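Local coordinates for FAD:protein FMN transferase (Vibrio cholerae, PDB 6NXI), which probably transfers the FMN part of FAD, with magnesium as cofactor, onto a threonine hydroxyl of a target flavoprotein, releasing AMP, at residues N88-G93 with E288-P293; E111-V116 with N124-I129. All coordinates share one frame; numbering follows the deposited sequence.

Contact 1 (88-93 with 288-293) is partly buried and brings together the C-terminal ends of helices 75-90 and 280-289, which are far apart in sequence. Contact 2 (111-116 with 124-129) lies at the surface and is local: a loop folds back on helix 120-127, only a few residues further on. The two share no helix or strand; their centres are 29 Å apart, and their nearest atoms stay about 12 Å from each other. Chemistry follows place. Contact 1 is held by van der Waals packing of leucine, isoleucine and the flat of an amide, with no hydrogen bond across it, whereas contact 2 depends on a salt-bridge network of one glutamate and two arginines.

Contact 1 (N88-G93 with E288-P293); sequences NGLTEG and EANQIP
The Asn290 amide offers one face to Leu90, whose CD1 methyl lies over it, displaced toward the rim that carries the oxygen and nitrogen. CD1 of Leu90 is 3.6 Å from both OD1 and ND2 of Asn290, so the contact is van der Waals packing on the flat of the amide. ND2 itself is hydrogen-bonded to the carbonyl O of Val286 in helix 280-289. Asparagine suits this place because it can bond back to its own helix and still lend a flat surface to a neighbour.

The other methyl of Leu90, CD2, meets CD1 of Ile292 at 4.3 Å, a looser apolar touch. A trans chi1 (-173°) swings the leucine away from its own backbone N, and chi2 turns the fork to give each methyl a different partner. Leu271 of helix 265-278 touches Leu90 and Ile292 alike, extending this apolar patch.

Just beyond Leu90 the chain turns sharply: Gly93 N bonds to Asn88 O at 2.9 Å and Glu92 N to Gly89 O at 3.1 Å. Gly93, also at positive phi, has no CB to jam against the preceding carbonyl O. With Glu92 as the C-prime residue, this is the Schellman motif that closes helix 75-90.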
loop_
_atom_site.group_PDB
_atom_site.type_symbol
_atom_site.label_atom_id
_atom_site.label_comp_id
_atom_site.label_asym_id
_atom_site.label_seq_id
_atom_site.Cartn_x
_atom_site.Cartn_y
_atom_site.Cartn_z
ATOM N N ASN A 88 2.613 -6.694 10.450
ATOM C CA ASN A 88 3.799 -7.569 10.534
ATOM C C ASN A 88 3.418 -8.837 11.330
ATOM O O ASN A 88 3.720 -9.941 10.856
ATOM C CB ASN A 88 5.021 -6.875 11.133
ATOM C CG ASN A 88 6.163 -7.843 11.343
ATOM O OD1 ASN A 88 6.294 -8.471 12.428
ATOM N ND2 ASN A 88 7.030 -7.940 10.331
ATOM N N GLY A 89 2.803 -8.716 12.514
ATOM C CA GLY A 89 2.401 -9.912 13.280
ATOM C C GLY A 89 1.424 -10.773 12.497
ATOM O O GLY A 89 1.612 -11.982 12.423
ATOM N N LEU A 90 0.415 -10.143 11.881
ATOM C CA LEU A 90 -0.680 -10.887 11.238
ATOM C C LEU A 90 -0.110 -11.649 10.043
ATOM O O LEU A 90 -0.559 -12.748 9.827
ATOM C CB LEU A 90 -1.807 -9.935 10.854
ATOM C CG LEU A 90 -3.060 -10.622 10.327
ATOM C CD1 LEU A 90 -3.712 -11.510 11.387
ATOM C CD2 LEU A 90 -4.034 -9.579 9.814
ATOM N N THR A 91 0.887 -11.094 9.342
ATOM C CA THR A 91 1.463 -11.720 8.147
ATOM C C THR A 91 2.689 -12.555 8.492
ATOM O O THR A 91 3.439 -12.876 7.565
ATOM C CB THR A 91 1.715 -10.658 7.058
ATOM O OG1 THR A 91 2.697 -9.732 7.525
ATOM C CG2 THR A 91 0.442 -9.975 6.644
ATOM N N GLU A 92 2.896 -12.929 9.767
ATOM C CA GLU A 92 3.998 -13.851 10.159
ATOM C C GLU A 92 5.342 -13.246 9.703
ATOM O O GLU A 92 6.215 -14.023 9.279
ATOM C CB GLU A 92 3.741 -15.260 9.578
ATOM C CG GLU A 92 2.418 -15.921 10.026
ATOM C CD GLU A 92 1.982 -17.212 9.304
ATOM O OE1 GLU A 92 2.731 -17.716 8.406
ATOM O OE2 GLU A 92 0.857 -17.706 9.592
ATOM N N GLY A 93 5.509 -11.912 9.743
ATOM C CA GLY A 93 6.798 -11.244 9.434
ATOM C C GLY A 93 6.957 -10.818 7.979
ATOM O O GLY A 93 7.997 -10.192 7.648
ATOM N N GLU A 288 -8.495 -16.367 5.357
ATOM C CA GLU A 288 -9.614 -17.195 5.870
ATOM C C GLU A 288 -9.818 -17.022 7.371
ATOM O O GLU A 288 -10.983 -16.864 7.776
ATOM C CB GLU A 288 -9.346 -18.664 5.570
ATOM C CG GLU A 288 -9.703 -18.983 4.148
ATOM C CD GLU A 288 -11.150 -18.734 3.798
ATOM O OE1 GLU A 288 -12.045 -19.000 4.635
ATOM O OE2 GLU A 288 -11.374 -18.411 2.647
ATOM N N ALA A 289 -8.735 -17.048 8.139
ATOM C CA ALA A 289 -8.762 -17.045 9.617
ATOM C C ALA A 289 -9.217 -15.677 10.123
ATOM O O ALA A 289 -9.678 -15.595 11.283
ATOM C CB ALA A 289 -7.410 -17.422 10.160
ATOM N N ASN A 290 -9.110 -14.635 9.297
ATOM C CA ASN A 290 -9.306 -13.243 9.782
ATOM C C ASN A 290 -10.400 -12.542 8.990
ATOM O O ASN A 290 -10.543 -11.299 9.129
ATOM C CB ASN A 290 -7.968 -12.518 9.779
ATOM C CG ASN A 290 -6.995 -13.109 10.779
ATOM O OD1 ASN A 290 -7.050 -12.784 11.961
ATOM N ND2 ASN A 290 -6.110 -13.991 10.344
ATOM N N GLN A 291 -11.200 -13.269 8.223
ATOM C CA GLN A 291 -12.344 -12.639 7.520
ATOM C C GLN A 291 -11.836 -11.490 6.645
ATOM O O GLN A 291 -12.507 -10.470 6.573
ATOM C CB GLN A 291 -13.391 -12.066 8.489
ATOM C CG GLN A 291 -13.836 -13.050 9.546
ATOM C CD GLN A 291 -14.756 -14.068 8.928
ATOM O OE1 GLN A 291 -14.313 -14.938 8.185
ATOM N NE2 GLN A 291 -16.040 -13.966 9.239
ATOM N N ILE A 292 -10.714 -11.674 5.950
ATOM C CA ILE A 292 -10.184 -10.675 4.989
ATOM C C ILE A 292 -10.650 -11.059 3.596
ATOM O O ILE A 292 -10.337 -12.176 3.161
ATOM C CB ILE A 292 -8.651 -10.595 5.055
ATOM C CG1 ILE A 292 -8.123 -10.445 6.476
ATOM C CG2 ILE A 292 -8.167 -9.463 4.178
ATOM C CD1 ILE A 292 -6.625 -10.551 6.555
ATOM N N PRO A 293 -11.397 -10.197 2.883
ATOM C CA PRO A 293 -11.727 -10.430 1.482
ATOM C C PRO A 293 -10.460 -10.276 0.627
ATOM O O PRO A 293 -9.894 -9.175 0.522
ATOM C CB PRO A 293 -12.799 -9.406 1.146
ATOM C CG PRO A 293 -13.252 -8.868 2.466
ATOM C CD PRO A 293 -12.079 -8.993 3.394
#

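Contact 2 (E111-V116 with N124-I129)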
loop_
_atom_site.group_PDB
_atom_site.type_symbol
_atom_site.label_atom_id
_atom_site.label_comp_id
_atom_site.label_asym_id
_atom_site.label_seq_id
_atom_site.Cartn_x
_atom_site.Cartn_y
_atom_site.Cartn_z
ATOM N N GLU A 111 17.992 5.556 -3.132
ATOM C CA GLU A 111 19.435 5.339 -3.313
ATOM C C GLU A 111 19.748 5.046 -4.788
ATOM O O GLU A 111 19.076 4.213 -5.378
ATOM C CB GLU A 111 19.865 4.170 -2.410
ATOM C CG GLU A 111 21.337 3.883 -2.452
ATOM C CD GLU A 111 21.744 2.628 -1.694
ATOM O OE1 GLU A 111 20.945 2.129 -0.868
ATOM O OE2 GLU A 111 22.905 2.151 -1.930
ATOM N N ALA A 112 20.781 5.670 -5.332
ATOM C CA ALA A 112 21.267 5.447 -6.707
ATOM C C ALA A 112 21.962 4.085 -6.739
ATOM O O ALA A 112 22.789 3.811 -5.872
ATOM C CB ALA A 112 22.194 6.528 -7.160
ATOM N N ARG A 113 21.584 3.228 -7.678
ATOM C CA ARG A 113 22.230 1.896 -7.772
ATOM C C ARG A 113 22.733 1.664 -9.191
ATOM O O ARG A 113 22.201 2.179 -10.178
ATOM C CB ARG A 113 21.288 0.765 -7.359
ATOM C CG ARG A 113 20.738 0.855 -5.942
ATOM C CD ARG A 113 21.763 0.683 -4.851
ATOM N NE ARG A 113 22.596 -0.485 -5.113
ATOM C CZ ARG A 113 23.773 -0.724 -4.580
ATOM N NH1 ARG A 113 24.271 0.083 -3.648
ATOM N NH2 ARG A 113 24.432 -1.823 -4.922
ATOM N N PRO A 114 23.785 0.846 -9.362
ATOM C CA PRO A 114 24.203 0.431 -10.687
ATOM C C PRO A 114 23.369 -0.732 -11.235
ATOM O O PRO A 114 22.466 -1.192 -10.550
ATOM C CB PRO A 114 25.621 -0.066 -10.428
ATOM C CG PRO A 114 25.516 -0.706 -9.036
ATOM C CD PRO A 114 24.543 0.187 -8.287
ATOM N N ASP A 115 23.736 -1.207 -12.433
ATOM C CA ASP A 115 23.080 -2.390 -13.055
ATOM C C ASP A 115 23.721 -3.685 -12.547
ATOM O O ASP A 115 23.161 -4.782 -12.768
ATOM C CB ASP A 115 23.115 -2.348 -14.578
ATOM C CG ASP A 115 22.209 -1.305 -15.172
ATOM O OD1 ASP A 115 21.015 -1.408 -14.906
ATOM O OD2 ASP A 115 22.715 -0.453 -15.894
ATOM N N VAL A 116 24.832 -3.602 -11.815
ATOM C CA VAL A 116 25.516 -4.809 -11.280
ATOM C C VAL A 116 24.717 -5.348 -10.098
ATOM O O VAL A 116 24.166 -4.557 -9.265
ATOM C CB VAL A 116 26.981 -4.510 -10.902
ATOM C CG1 VAL A 116 27.659 -5.716 -10.279
ATOM C CG2 VAL A 116 27.757 -3.979 -12.088
ATOM N N ASN A 124 24.148 -9.377 2.593
ATOM C CA ASN A 124 24.187 -9.847 3.999
ATOM C C ASN A 124 24.356 -8.645 4.924
ATOM O O ASN A 124 23.721 -8.642 5.989
ATOM C CB ASN A 124 25.226 -10.950 4.235
ATOM C CG ASN A 124 24.750 -12.282 3.694
ATOM O OD1 ASN A 124 23.566 -12.464 3.428
ATOM N ND2 ASN A 124 25.678 -13.187 3.449
ATOM N N ALA A 125 25.175 -7.663 4.562
ATOM C CA ALA A 125 25.359 -6.429 5.364
ATOM C C ALA A 125 24.031 -5.670 5.487
ATOM O O ALA A 125 23.718 -5.119 6.547
ATOM C CB ALA A 125 26.417 -5.560 4.753
ATOM N N ARG A 126 23.230 -5.641 4.418
ATOM C CA ARG A 126 21.952 -4.895 4.484
ATOM C C ARG A 126 20.916 -5.683 5.268
ATOM O O ARG A 126 20.127 -5.051 5.977
ATOM C CB ARG A 126 21.427 -4.618 3.071
ATOM C CG ARG A 126 22.339 -3.700 2.273
ATOM C CD ARG A 126 22.054 -2.238 2.436
ATOM N NE ARG A 126 22.961 -1.498 1.557
ATOM C CZ ARG A 126 22.601 -0.550 0.675
ATOM N NH1 ARG A 126 21.331 -0.195 0.525
ATOM N NH2 ARG A 126 23.536 0.081 -0.008
ATOM N N ARG A 127 20.873 -6.999 5.105
ATOM C CA ARG A 127 19.981 -7.880 5.898
ATOM C C ARG A 127 20.285 -7.739 7.379
ATOM O O ARG A 127 19.326 -7.741 8.163
ATOM C CB ARG A 127 20.113 -9.342 5.485
ATOM C CG ARG A 127 19.567 -9.626 4.104
ATOM C CD ARG A 127 19.907 -11.000 3.644
ATOM N NE ARG A 127 19.043 -11.989 4.234
ATOM C CZ ARG A 127 19.313 -13.288 4.206
ATOM N NH1 ARG A 127 20.449 -13.740 3.688
ATOM N NH2 ARG A 127 18.447 -14.132 4.713
ATOM N N ALA A 128 21.542 -7.499 7.747
ATOM C CA ALA A 128 21.931 -7.431 9.171
ATOM C C ALA A 128 21.326 -6.186 9.824
ATOM O O ALA A 128 21.307 -6.161 11.063
ATOM C CB ALA A 128 23.423 -7.444 9.315
ATOM N N ILE A 129 20.950 -5.164 9.046
ATOM C CA ILE A 129 20.392 -3.895 9.591
ATOM C C ILE A 129 18.897 -3.807 9.265
ATOM O O ILE A 129 18.402 -2.706 9.242
ATOM C CB ILE A 129 21.184 -2.676 9.087
ATOM C CG1 ILE A 129 21.186 -2.580 7.555
ATOM C CG2 ILE A 129 22.589 -2.692 9.647
ATOM C CD1 ILE A 129 21.640 -1.253 6.993
#
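Glu111 and Arg126 meet head-on in a bidentate salt bridge. The two terminal nitrogens of Arg126 clasp the carboxylate, one to each oxygen: NH1 gives a bond of 2.7 Å to Glu111 OE1, and NH2 one of 2.9 Å to Glu111 OE2 that is almost straight (177°). Both oxygens accept through their syn lone pairs, and the carboxylate and guanidinium planes lie only 18° apart, so the two flat groups fit edge to edge. Glu111 reaches this position with an extended side chain, CG anti to the backbone N (chi1 -177°).

A second ionic bond forms within the loop, where Arg113 NH1 donates to Glu111 OE2 at 3.0 Å. It comes from above the carboxylate plane, leaving the syn lone pair to Arg126, and so OE2 serves two arginines. Glu111 probably offsets part of their charge, and Glu122, salt-bridged to Arg113 NH2, probably helps to balance the rest.

In van der Waals packing within the loop, CD of Pro114 lies over one face of the Arg113 guanidinium, 3.5 Å above its plane and shifted toward its rim.

The network joins the loop after helix 100-105 to helix 120-127. Arginine suits position 126 because its planar, multi-donor group serves both carboxylate oxygens while NH1 also bonds to Pro101 O; its side chain packs on Leu102 and Leu105 of helix 100-105, tying both helices to the loop between them.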